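Side-chain contacts in endo-beta-1,4-glucanase (Bacillus licheniformis, PDB 2JEN), which hydrolyses beta-1,4-glucosidic links in the backbone of xyloglucan and related beta-glucans, as a family 12 glycoside hydrolase: residues I65-N68 with D72-W75; I92-H97 with S106-R111; E173-S176 with S181-V184; G187-D190 with G196-V199; N220-A223 with W228-K231. The protein carries 1 engineered substitution. All coordinates share one frame; numbering follows the deposited sequence. Where two conformers were deposited one is given.

Interaction 1. Residues I65-N68 with D72-W75; sequences IYHN and DMGW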
# COMPACT_ATOMS: atom_id res chain seq x y z
N ILE A 65 -14.28 0.86 -0.04
CA ILE A 65 -15.57 0.91 -0.69
C ILE A 65 -15.37 1.23 -2.17
O ILE A 65 -14.46 1.95 -2.52
CB ILE A 65 -16.53 1.93 -0.02
CG1 ILE A 65 -15.96 3.35 0.05
CG2 ILE A 65 -16.95 1.39 1.36
CD1 ILE A 65 -16.98 4.45 0.42
N TYR A 66 -16.21 0.67 -3.06
CA TYR A 66 -16.10 0.96 -4.49
C TYR A 66 -17.43 1.04 -5.17
O TYR A 66 -18.41 0.41 -4.79
CB TYR A 66 -15.21 -0.07 -5.19
CG TYR A 66 -15.84 -1.45 -5.39
CD1 TYR A 66 -15.75 -2.45 -4.43
CD2 TYR A 66 -16.51 -1.74 -6.55
CE1 TYR A 66 -16.31 -3.68 -4.65
CE2 TYR A 66 -17.08 -2.97 -6.78
CZ TYR A 66 -16.98 -3.94 -5.81
OH TYR A 66 -17.48 -5.21 -6.08
N HIS A 67 -17.44 1.84 -6.24
CA HIS A 67 -18.60 1.98 -7.12
C HIS A 67 -18.12 1.99 -8.53
O HIS A 67 -17.42 2.93 -8.92
CB HIS A 67 -19.33 3.29 -6.79
CG HIS A 67 -20.54 3.57 -7.63
ND1 HIS A 67 -20.46 4.23 -8.84
CD2 HIS A 67 -21.85 3.28 -7.44
CE1 HIS A 67 -21.68 4.33 -9.35
NE2 HIS A 67 -22.55 3.77 -8.52
N ASN A 68 -18.46 0.97 -9.30
CA ASN A 68 -18.21 0.96 -10.75
C ASN A 68 -19.43 1.48 -11.52
O ASN A 68 -19.30 2.25 -12.45
CB ASN A 68 -17.82 -0.44 -11.23
CG ASN A 68 -16.59 -0.98 -10.56
OD1 ASN A 68 -15.66 -0.21 -10.22
ND2 ASN A 68 -16.55 -2.29 -10.37
N ASP A 72 -23.00 -2.39 -9.89
CA ASP A 72 -21.71 -3.05 -9.71
C ASP A 72 -20.91 -2.22 -8.71
O ASP A 72 -20.14 -1.33 -9.07
CB ASP A 72 -20.98 -3.17 -11.06
CG ASP A 72 -19.71 -3.99 -10.97
OD1 ASP A 72 -19.65 -4.94 -10.14
OD2 ASP A 72 -18.77 -3.73 -11.79
N MET A 73 -21.06 -2.56 -7.45
CA MET A 73 -20.51 -1.78 -6.35
C MET A 73 -20.33 -2.68 -5.17
O MET A 73 -20.90 -3.80 -5.16
CB MET A 73 -21.40 -0.59 -6.02
CG MET A 73 -22.77 -0.97 -5.55
SD MET A 73 -23.84 0.46 -5.28
CE MET A 73 -25.48 -0.28 -5.39
N GLY A 74 -19.61 -2.24 -4.15
CA GLY A 74 -19.40 -3.11 -3.01
C GLY A 74 -18.26 -2.63 -2.15
O GLY A 74 -17.96 -1.43 -2.10
N TRP A 75 -17.64 -3.55 -1.44
CA TRP A 75 -16.54 -3.24 -0.53
C TRP A 75 -15.74 -4.49 -0.24
O TRP A 75 -16.23 -5.59 -0.42
CB TRP A 75 -17.01 -2.52 0.74
CG TRP A 75 -18.19 -3.15 1.43
CD1 TRP A 75 -18.17 -4.12 2.39
CD2 TRP A 75 -19.57 -2.79 1.26
NE1 TRP A 75 -19.44 -4.43 2.77
CE2 TRP A 75 -20.33 -3.61 2.12
CE3 TRP A 75 -20.25 -1.86 0.47
CZ2 TRP A 75 -21.71 -3.56 2.19
CZ3 TRP A 75 -21.63 -1.82 0.53
CH2 TRP A 75 -22.34 -2.66 1.39
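Tyr66 and Gly74 show how an aromatic ring can use a neighbouring strand as its bed. Tyr66 CG stands between the backbone N and the carbonyl carbon (chi1 73°), which swings the ring across the partner strand, so that Gly74 CA meets its face in a CH-pi contact, 4.0 Å from the Tyr66 ring centroid. The Gly74 backbone angles already require glycine, and a side chain here would also crowd Tyr66 OH, which is hydrogen-bonded to Asn252 OD1. Beneath the ring the two residues form an antiparallel hydrogen-bonded pair, Tyr66 N to Gly74 O at 2.9 Å and Gly74 N to Tyr66 O at 3.0 Å.

Near the turn, Asn68 and Asp72 hold each other twice: Asn68 N binds Asp72 O, and Asn68 ND2 reaches Asp72 OD2 at 3.0 Å. The acceptor lies in the amide plane but is approached from above the carboxylate, the two planes being 59° apart. Both side chains are shared with the second subunit, Asn68 OD1 accepting from Ser59 N and Asp72 OD1 from Asn82 N of that chain.

The opposite face of the hairpin is less polar. Met73 SD comes to the imidazole edge, 4.1 Å from His67 CD2, and Ile65 CG2 rests against Trp75 CB before the indole leads off toward Thr242. In the sheet, strand 62-67 is flanked by strand 30-32 and strand 72-79 by strand 247-260, while Ile65, His67, Met73 and Trp75 all touch Ile48 of strand 46-49 in the other sheet of the sandwich.

Interaction 2. Residues I92-H97 with S106-R111; sequences IVSGWH and SGFPTR. With GLC (alpha-D-glucopyranose), chain B.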
# COMPACT_ATOMS: atom_id res chain seq x y z
N ILE A 92 -24.42 0.74 2.40
CA ILE A 92 -25.11 1.79 1.67
C ILE A 92 -26.11 2.44 2.60
O ILE A 92 -26.87 1.74 3.26
CB ILE A 92 -25.82 1.26 0.42
CG1 ILE A 92 -24.85 0.51 -0.48
CG2 ILE A 92 -26.54 2.40 -0.30
CD1 ILE A 92 -25.56 -0.31 -1.61
N VAL A 93 -26.16 3.77 2.59
CA VAL A 93 -27.08 4.57 3.42
C VAL A 93 -28.06 5.24 2.50
O VAL A 93 -27.67 5.95 1.58
CB VAL A 93 -26.31 5.63 4.26
CG1 VAL A 93 -27.25 6.58 5.01
CG2 VAL A 93 -25.36 4.94 5.22
N SER A 94 -29.35 5.15 2.84
CA SER A 94 -30.39 6.08 2.41
C SER A 94 -31.01 6.77 3.58
O SER A 94 -31.41 6.10 4.52
CB SER A 94 -31.46 5.30 1.64
OG SER A 94 -32.33 6.24 1.02
N GLY A 95 -31.08 8.09 3.56
CA GLY A 95 -31.61 8.85 4.65
C GLY A 95 -30.56 9.43 5.53
O GLY A 95 -29.59 10.04 5.05
N TRP A 96 -30.76 9.29 6.83
CA TRP A 96 -29.91 9.88 7.85
C TRP A 96 -28.83 8.90 8.34
O TRP A 96 -29.05 7.69 8.40
CB TRP A 96 -30.81 10.33 9.03
CG TRP A 96 -30.14 10.72 10.29
CD1 TRP A 96 -29.85 11.97 10.70
CD2 TRP A 96 -29.78 9.85 11.38
NE1 TRP A 96 -29.28 11.96 11.94
CE2 TRP A 96 -29.22 10.66 12.38
CE3 TRP A 96 -29.82 8.46 11.57
CZ2 TRP A 96 -28.76 10.14 13.59
CZ3 TRP A 96 -29.32 7.94 12.73
CH2 TRP A 96 -28.80 8.77 13.74
N HIS A 97 -27.66 9.40 8.75
CA HIS A 97 -26.73 8.58 9.52
C HIS A 97 -25.80 9.48 10.33
O HIS A 97 -24.70 9.81 9.92
CB HIS A 97 -25.90 7.63 8.66
CG HIS A 97 -25.12 6.66 9.48
ND1 HIS A 97 -25.61 5.41 9.79
CD2 HIS A 97 -23.96 6.80 10.17
CE1 HIS A 97 -24.76 4.81 10.60
NE2 HIS A 97 -23.75 5.63 10.85
N SER A 106 -34.48 10.70 -0.71
CA SER A 106 -34.58 9.39 -0.12
C SER A 106 -36.00 9.02 0.28
O SER A 106 -36.36 7.86 0.35
CB SER A 106 -33.67 9.30 1.11
OG SER A 106 -33.99 10.25 2.11
N GLY A 107 -36.80 10.03 0.57
CA GLY A 107 -38.12 9.82 1.14
C GLY A 107 -38.16 9.76 2.65
O GLY A 107 -39.24 9.62 3.25
N PHE A 108 -37.01 9.93 3.31
CA PHE A 108 -36.93 9.98 4.78
C PHE A 108 -36.85 11.42 5.21
O PHE A 108 -36.28 12.27 4.50
CB PHE A 108 -35.74 9.14 5.27
CG PHE A 108 -35.83 7.72 4.83
CD1 PHE A 108 -36.86 6.91 5.28
CD2 PHE A 108 -34.96 7.19 3.87
CE1 PHE A 108 -36.99 5.63 4.81
CE2 PHE A 108 -35.08 5.92 3.43
CZ PHE A 108 -36.13 5.13 3.89
N PRO A 109 -37.42 11.76 6.37
CA PRO A 109 -38.10 10.85 7.30
C PRO A 109 -39.54 10.58 6.90
O PRO A 109 -40.14 11.40 6.21
CB PRO A 109 -38.06 11.63 8.62
CG PRO A 109 -38.18 13.04 8.18
CD PRO A 109 -37.39 13.13 6.89
N THR A 110 -40.06 9.42 7.30
CA THR A 110 -41.44 9.06 7.07
C THR A 110 -42.04 8.54 8.37
O THR A 110 -41.51 7.61 8.99
CB THR A 110 -41.59 8.07 5.89
OG1 THR A 110 -42.98 7.83 5.58
CG2 THR A 110 -40.94 6.73 6.08
N ARG A 111 -43.18 9.10 8.75
CA ARG A 111 -43.81 8.74 10.00
C ARG A 111 -44.53 7.41 9.85
O ARG A 111 -45.23 7.19 8.88
CB ARG A 111 -44.77 9.81 10.47
CG ARG A 111 -44.85 9.86 11.98
CD ARG A 111 -45.80 10.87 12.54
NE ARG A 111 -45.42 11.23 13.91
CZ ARG A 111 -45.95 12.23 14.60
NH1 ARG A 111 -46.88 13.02 14.05
NH2 ARG A 111 -45.50 12.50 15.83
C1 GLC B . -23.76 1.65 14.62
C2 GLC B . -23.54 2.73 13.59
C3 GLC B . -22.44 3.67 14.03
C4 GLC B . -22.81 4.21 15.40
C5 GLC B . -23.01 3.04 16.38
C6 GLC B . -23.52 3.60 17.72
O2 GLC B . -23.26 2.21 12.29
O3 GLC B . -22.24 4.66 13.01
O4 GLC B . -21.81 5.03 15.93
O5 GLC B . -24.06 2.23 15.89
O6 GLC B . -22.52 3.48 18.72
O HOH W 1 -34.77 5.67 -0.02
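Gly95 CA passes 5.4 Å from Phe108 CA where strand 91-95 ends beside the loop that carries Ser106, and no direct hydrogen bond joins the two backbones. Gly95 has backbone angles that call for glycine, and a CB here would in addition come tight against Phe108 CD2, which lies 3.8 Å from Gly95 CA. Ser94 approaches the same ring differently: its hydroxyl lies in the ring plane at the edge, OG standing 3.7 Å from Phe108 CE2. With its hydroxyl opposite the backbone N (chi1 -169°), Ser94 OG also comes to 3.3 Å from Ser106 CB. Phe108 also packs on Val235 and Val238 of strand 234-244 and on Val258 and Val260 of strand 247-260.

Ser106 shapes its own loop. Its OG accepts from Phe108 N, an ST turn, and is also hydrogen-bonded to Thr103 O; a cis peptide bond then leads into Pro109. At the far end of segment 92-97, His97 faces the sugar pocket, NE2 donating to O3 of the chain B glucose at 2.8 Å, with the sugar's O2 in the ring plane near CE1. Glu239 takes up the other ring nitrogen, ND1.

A buried serine hydroxyl needs a partner, and here a water supplies it: Ser94 OG donates to the water at 2.7 Å, and the water donates to Ser106 O at 2.7 Å. The polarity of this relay is thus fixed, linking strand and loop by a mediated bond where no direct one exists.

Interaction 3. Residues E173-S176 with S181-V184; sequences ETVS and SWKV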
# COMPACT_ATOMS: atom_id res chain seq x y z
N GLU A 173 -39.15 -15.50 18.86
CA GLU A 173 -39.91 -16.45 18.07
C GLU A 173 -39.47 -16.38 16.62
O GLU A 173 -38.77 -15.45 16.22
CB GLU A 173 -41.40 -16.15 18.16
CG GLU A 173 -41.83 -14.87 17.51
CD GLU A 173 -43.19 -14.35 17.96
OE1 GLU A 173 -43.82 -14.99 18.82
OE2 GLU A 173 -43.64 -13.28 17.46
N THR A 174 -39.91 -17.36 15.84
CA THR A 174 -39.74 -17.40 14.40
C THR A 174 -41.03 -17.00 13.74
O THR A 174 -42.12 -17.48 14.13
CB THR A 174 -39.22 -18.73 13.95
OG1 THR A 174 -37.94 -18.95 14.56
CG2 THR A 174 -39.06 -18.83 12.43
N VAL A 175 -40.95 -16.10 12.77
CA VAL A 175 -42.11 -15.54 12.09
C VAL A 175 -41.95 -15.59 10.59
O VAL A 175 -40.83 -15.58 10.07
CB VAL A 175 -42.38 -14.06 12.49
CG1 VAL A 175 -42.48 -13.96 13.96
CG2 VAL A 175 -41.22 -13.13 11.99
N SER A 176 -43.07 -15.68 9.89
CA SER A 176 -43.07 -15.53 8.41
C SER A 176 -43.56 -14.13 8.08
O SER A 176 -44.69 -13.77 8.41
CB SER A 176 -43.98 -16.59 7.78
OG SER A 176 -44.00 -16.53 6.36
N SER A 181 -38.95 -16.62 6.29
CA SER A 181 -38.96 -16.93 7.73
C SER A 181 -37.79 -16.27 8.44
O SER A 181 -36.65 -16.36 7.98
CB SER A 181 -38.88 -18.42 7.95
OG SER A 181 -40.07 -19.00 7.41
N TRP A 182 -38.06 -15.69 9.61
CA TRP A 182 -37.11 -14.88 10.37
C TRP A 182 -37.14 -15.29 11.83
O TRP A 182 -38.20 -15.38 12.44
CB TRP A 182 -37.51 -13.41 10.32
CG TRP A 182 -37.78 -12.87 8.94
CD1 TRP A 182 -38.99 -12.77 8.36
CD2 TRP A 182 -36.84 -12.40 7.98
NE1 TRP A 182 -38.88 -12.27 7.10
CE2 TRP A 182 -37.56 -12.02 6.84
CE3 TRP A 182 -35.44 -12.25 7.99
CZ2 TRP A 182 -36.93 -11.54 5.68
CZ3 TRP A 182 -34.82 -11.78 6.85
CH2 TRP A 182 -35.55 -11.40 5.73
N LYS A 183 -35.96 -15.46 12.41
CA LYS A 183 -35.84 -15.54 13.87
C LYS A 183 -35.79 -14.12 14.41
O LYS A 183 -34.99 -13.31 13.96
CB LYS A 183 -34.57 -16.30 14.26
CG LYS A 183 -34.54 -17.71 13.74
CD LYS A 183 -33.17 -18.34 13.96
CE LYS A 183 -32.10 -17.81 12.89
NZ LYS A 183 -30.78 -18.56 12.95
N VAL A 184 -36.65 -13.79 15.35
CA VAL A 184 -36.82 -12.45 15.89
C VAL A 184 -36.14 -12.34 17.24
O VAL A 184 -36.30 -13.23 18.08
CB VAL A 184 -38.31 -12.09 16.06
CG1 VAL A 184 -38.49 -10.70 16.66
CG2 VAL A 184 -39.08 -12.29 14.76
O HOH W 2 -41.97 -18.09 5.61
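Val175 packs against Val184 on one face of this antiparallel hairpin, whereas the other face carries mostly hydroxyls and a lysine. On the tight side, CG2 of Val175 lies 3.6 Å from CG2 of Val184, the two side chains crossing at about a right angle. The same Val175 methyl also reaches the Trp182 CB at 4.1 Å; it gets there because CG2 lies between the backbone N and the carbonyl carbon, with CG1 anti to the carbonyl carbon (chi1 -55°). Backbone bonds run under this cluster in both directions, Val175 N to Trp182 O at 2.9 Å and Trp182 N to Val175 O at 2.8 Å.

The reverse face is looser. Thr174 and Lys183 lie side by side, pointing the same way, and touch through Thr174 OG1 and Lys183 CG, 3.7 Å apart; the Thr174 hydroxyl has its polar partner in Tyr171 OH. Ser176 and Ser181 meet through a water, a bridge that is tentative because Ser176 has two conformers.

Around the hairpin, strand 195-204 continues the sheet beyond strand 180-192. Trp182 inserts among Phe202, Ile158 and Leu160 and meets Phe218 edge-to-face, its NE1 bonded to Ile177 O. Helix 215-225 covers the valine side through Tyr221, and Glu173 OE2 is held there by Tyr221 OH and by a salt bridge to Lys226.

Interaction 4. Residues G187-D190 with G196-V199; sequences GYID and GWNV. With GLC (alpha-D-glucopyranose), chain C; XYS (alpha-D-xylopyranose), chain D.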
# COMPACT_ATOMS: atom_id res chain seq x y z
N GLY A 187 -33.52 -6.62 21.96
CA GLY A 187 -32.57 -6.13 22.92
C GLY A 187 -32.59 -4.64 23.03
O GLY A 187 -33.44 -3.97 22.45
N TYR A 188 -31.59 -4.12 23.75
CA TYR A 188 -31.44 -2.69 23.99
C TYR A 188 -29.97 -2.36 23.95
O TYR A 188 -29.17 -3.04 24.58
CB TYR A 188 -32.02 -2.30 25.33
CG TYR A 188 -31.85 -0.84 25.69
CD1 TYR A 188 -30.83 -0.41 26.53
CD2 TYR A 188 -32.66 0.12 25.13
CE1 TYR A 188 -30.67 0.93 26.84
CE2 TYR A 188 -32.49 1.46 25.43
CZ TYR A 188 -31.49 1.86 26.29
OH TYR A 188 -31.32 3.21 26.59
N ILE A 189 -29.62 -1.34 23.16
CA ILE A 189 -28.23 -0.87 23.04
C ILE A 189 -28.10 0.40 23.88
O ILE A 189 -28.71 1.42 23.59
CB ILE A 189 -27.89 -0.56 21.56
CG1 ILE A 189 -28.19 -1.77 20.68
CG2 ILE A 189 -26.43 -0.08 21.47
CD1 ILE A 189 -27.40 -2.99 21.02
N ASP A 190 -27.23 0.33 24.87
CA ASP A 190 -26.92 1.48 25.72
C ASP A 190 -25.79 2.28 25.06
O ASP A 190 -24.68 1.78 24.92
CB ASP A 190 -26.58 0.98 27.11
CG ASP A 190 -26.40 2.07 28.13
OD1 ASP A 190 -26.02 3.18 27.75
OD2 ASP A 190 -26.54 1.80 29.36
N GLY A 196 -29.75 5.60 23.90
CA GLY A 196 -29.80 4.17 23.65
C GLY A 196 -31.08 3.84 22.96
O GLY A 196 -32.05 4.57 23.03
N TRP A 197 -31.06 2.71 22.27
CA TRP A 197 -32.16 2.33 21.42
C TRP A 197 -32.53 0.87 21.58
O TRP A 197 -31.70 0.02 21.79
CB TRP A 197 -31.87 2.66 19.95
CG TRP A 197 -30.48 2.31 19.50
CD1 TRP A 197 -30.03 1.14 18.95
CD2 TRP A 197 -29.36 3.19 19.53
NE1 TRP A 197 -28.69 1.24 18.68
CE2 TRP A 197 -28.26 2.48 19.04
CE3 TRP A 197 -29.18 4.49 19.98
CZ2 TRP A 197 -26.98 3.06 18.96
CZ3 TRP A 197 -27.92 5.07 19.89
CH2 TRP A 197 -26.83 4.34 19.39
N ASN A 198 -33.82 0.59 21.43
CA ASN A 198 -34.23 -0.79 21.21
C ASN A 198 -33.60 -1.30 19.94
O ASN A 198 -33.42 -0.54 18.98
CB ASN A 198 -35.73 -0.84 21.09
CG ASN A 198 -36.41 -0.26 22.31
OD1 ASN A 198 -36.17 -0.75 23.42
ND2 ASN A 198 -37.15 0.83 22.14
N VAL A 199 -33.31 -2.61 19.90
CA VAL A 199 -32.85 -3.24 18.67
C VAL A 199 -33.68 -4.51 18.46
O VAL A 199 -33.71 -5.41 19.30
CB VAL A 199 -31.32 -3.48 18.66
CG1 VAL A 199 -30.82 -4.28 19.87
CG2 VAL A 199 -30.90 -4.09 17.30
C1 GLC C . -26.96 -2.51 15.28
C2 GLC C . -26.53 -1.54 16.37
C3 GLC C . -26.23 -0.21 15.74
C4 GLC C . -25.08 -0.39 14.75
C5 GLC C . -25.59 -1.41 13.72
C6 GLC C . -24.66 -1.61 12.52
O1 GLC C . -27.33 -3.77 15.78
O2 GLC C . -27.49 -1.27 17.37
O3 GLC C . -26.01 0.68 16.83
O4 GLC C . -24.81 0.82 14.08
O5 GLC C . -25.86 -2.64 14.39
O6 GLC C . -23.35 -1.96 12.92
C1 XYS D . -23.02 3.80 20.06
C2 XYS D . -21.85 4.19 20.89
C3 XYS D . -20.94 2.97 20.99
C4 XYS D . -21.69 1.79 21.60
C5 XYS D . -22.96 1.55 20.80
O2 XYS D . -21.13 5.20 20.22
O3 XYS D . -19.79 3.31 21.74
O4 XYS D . -20.83 0.68 21.53
O5 XYS D . -23.66 2.78 20.68
O HOH W 3 -36.02 -3.51 23.38
O HOH W 4 -32.70 5.98 25.41
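The beta hairpin of strands 180-192 and 195-204 helps line the substrate cleft of the family 12 jelly roll, and within it Ile189 lies over the indole of Trp197. These two residues are an antiparallel hydrogen-bonded pair, and Ile189 N reaches Trp197 O almost straight, at 2.8 Å and 175° at the hydrogen. The Trp197 CG lies between backbone N and carbonyl carbon (chi1 43°), which folds the indole back under its neighbour: Ile189 CB sits over the five-membered ring, 3.9 Å from the Trp197 ring centroid, a CH-pi contact. Ile189 CG1 also packs on Val199 CG1 at 3.7 Å.

With one face occupied by isoleucine, the indole edge is turned to sugar. Trp197 NE1 donates in the ring plane to O2 of the chain C glucose at 3.1 Å, and more weakly to its O3, while CZ2 touches O5 of the xylose. A leucine in place of Trp197 would probably leave the glucose O2 without this donor and Ile189 without a ring to rest on. The glucose is held further by Glu243 and Trp53, and Trp139 meets the Trp197 indole edge-to-face.

The other face of the hairpin is outward and wetter. A water donates to both Gly187 O and Asn198 OD1, while Asn198 ND2 turns to Asp154. The backbone of Gly196 takes angles that call for glycine, and the Tyr188 side chain reaches across to it obliquely, its OH ending 3.4 Å from Gly196 CA.

Interaction 5. Residues N220-A223 with W228-K231; sequences NYLA and WLSK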
# COMPACT_ATOMS: atom_id res chain seq x y z
N ASN A 220 -45.02 -2.96 11.00
CA ASN A 220 -46.39 -3.37 11.41
C ASN A 220 -46.37 -4.56 12.36
O ASN A 220 -47.16 -4.61 13.31
CB ASN A 220 -47.22 -3.72 10.19
CG ASN A 220 -47.81 -2.50 9.51
OD1 ASN A 220 -47.76 -1.37 10.03
ND2 ASN A 220 -48.38 -2.73 8.32
N TYR A 221 -45.49 -5.53 12.14
CA TYR A 221 -45.36 -6.64 13.10
C TYR A 221 -44.96 -6.09 14.45
O TYR A 221 -45.57 -6.41 15.46
CB TYR A 221 -44.39 -7.71 12.59
CG TYR A 221 -43.84 -8.64 13.63
CD1 TYR A 221 -44.57 -9.76 14.05
CD2 TYR A 221 -42.61 -8.42 14.24
CE1 TYR A 221 -44.03 -10.66 14.97
CE2 TYR A 221 -42.08 -9.30 15.13
CZ TYR A 221 -42.79 -10.40 15.52
OH TYR A 221 -42.22 -11.24 16.43
N LEU A 222 -43.95 -5.25 14.51
CA LEU A 222 -43.48 -4.74 15.79
C LEU A 222 -44.53 -3.88 16.50
O LEU A 222 -44.66 -3.95 17.72
CB LEU A 222 -42.16 -3.99 15.59
CG LEU A 222 -40.96 -4.82 15.16
CD1 LEU A 222 -39.81 -3.86 14.78
CD2 LEU A 222 -40.54 -5.81 16.21
N ALA A 223 -45.24 -3.05 15.74
CA ALA A 223 -46.23 -2.14 16.31
C ALA A 223 -47.53 -2.84 16.63
O ALA A 223 -48.00 -2.78 17.78
CB ALA A 223 -46.46 -0.98 15.34
N TRP A 228 -44.53 -3.19 20.48
CA TRP A 228 -43.17 -2.78 20.82
C TRP A 228 -42.71 -1.50 20.15
O TRP A 228 -41.58 -1.06 20.37
CB TRP A 228 -42.21 -3.91 20.46
CG TRP A 228 -42.24 -5.05 21.35
CD1 TRP A 228 -42.78 -5.10 22.62
CD2 TRP A 228 -41.74 -6.34 21.09
NE1 TRP A 228 -42.61 -6.33 23.15
CE2 TRP A 228 -42.01 -7.13 22.24
CE3 TRP A 228 -41.09 -6.92 20.00
CZ2 TRP A 228 -41.60 -8.44 22.35
CZ3 TRP A 228 -40.75 -8.30 20.10
CH2 TRP A 228 -41.01 -9.01 21.26
N LEU A 229 -43.54 -0.89 19.31
CA LEU A 229 -43.13 0.26 18.54
C LEU A 229 -44.35 1.15 18.31
O LEU A 229 -45.38 0.66 17.82
CB LEU A 229 -42.55 -0.23 17.21
CG LEU A 229 -41.91 0.79 16.28
CD1 LEU A 229 -40.70 1.45 16.94
CD2 LEU A 229 -41.52 0.07 15.02
N SER A 230 -44.22 2.42 18.66
CA SER A 230 -45.26 3.40 18.42
C SER A 230 -45.26 3.91 16.99
O SER A 230 -44.22 4.26 16.46
CB SER A 230 -45.08 4.57 19.37
OG SER A 230 -46.00 5.61 19.04
N LYS A 231 -46.44 4.04 16.38
CA LYS A 231 -46.47 4.60 15.01
C LYS A 231 -46.32 6.12 14.96
O LYS A 231 -46.27 6.69 13.85
CB LYS A 231 -47.66 4.08 14.21
CG LYS A 231 -47.63 2.56 13.99
CD LYS A 231 -48.63 2.08 12.96
CE LYS A 231 -48.76 0.58 12.89
NZ LYS A 231 -49.76 0.15 11.88
O HOH W 5 -47.10 -0.50 19.55
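Lys231 runs alongside Ala223 toward the side chain of Asn220, so that a residue of the following loop lies along helix 215-225. From CB the chain runs extended. Lys231 CG comes to 4.0 Å from Ala223 CB and, two carbons on, CE passes the same methyl at 3.7 Å; CE also nears Asn220 OD1. At the tip, Lys231 NZ donates to Asn220 OD1 at 3.1 Å, approaching from above the amide carbonyl plane, 48° out of it, and so not along a lone pair. The ammonium has its strongest partner in Asp224, through a salt bridge. A methionine in place of Lys231 would probably leave Asp224 without this countercharge and Asn220 OD1 without this donor.

The rest of the contact is carried by backbone and leucines. Trp228 N donates to Leu222 O at 2.9 Å, and the Leu222 methyl CD2 lies in the plane of the Trp228 ring at its edge, 4.0 Å from CE3. Leu222 CB and Leu229 CB meet at 4.1 Å, and Leu229 CG, anti to the backbone N (chi1 -173°), carries CD2 to 4.1 Å from Leu222 CB. Ala223 CB sits only 3.2 Å from Leu229 O, and a water donates to that oxygen and to Ala223 O.

Trp228 further makes a cation-pi contact with Lys186, while Leu222 packs on Phe200 and Phe202 of strand 195-204. A lone helix, here 215-225, resting against a strand-rich sandwich is characteristic of the family 12 jelly roll.

How the interactions relate
Interactions 1 and 2 follow each other along the chain, their centres 21 Å apart, and meet by packing, Met73 CE lying 3.8 Å from Ile92 CD1. Interactions 3 and 4 share strand 180-192, one toward each end, so that the sheet passes from the helix-covered hairpin to the sugar-lined one. Interaction 5 abuts interaction 3, where Val184 CG2 lies 3.7 Å from Tyr221 OH, and interaction 2, where Arg111 CG lies 3.9 Å from Lys231 O. Ligand contacts come at two places: His97 of interaction 2 and Ile189, Trp197 and Val199 of interaction 4; the centres of interactions 2 and 4 are 20 Å apart, with their nearest atoms about 7 Å apart. Interaction 1 lies across the chain's centre from interactions 3, 4 and 5.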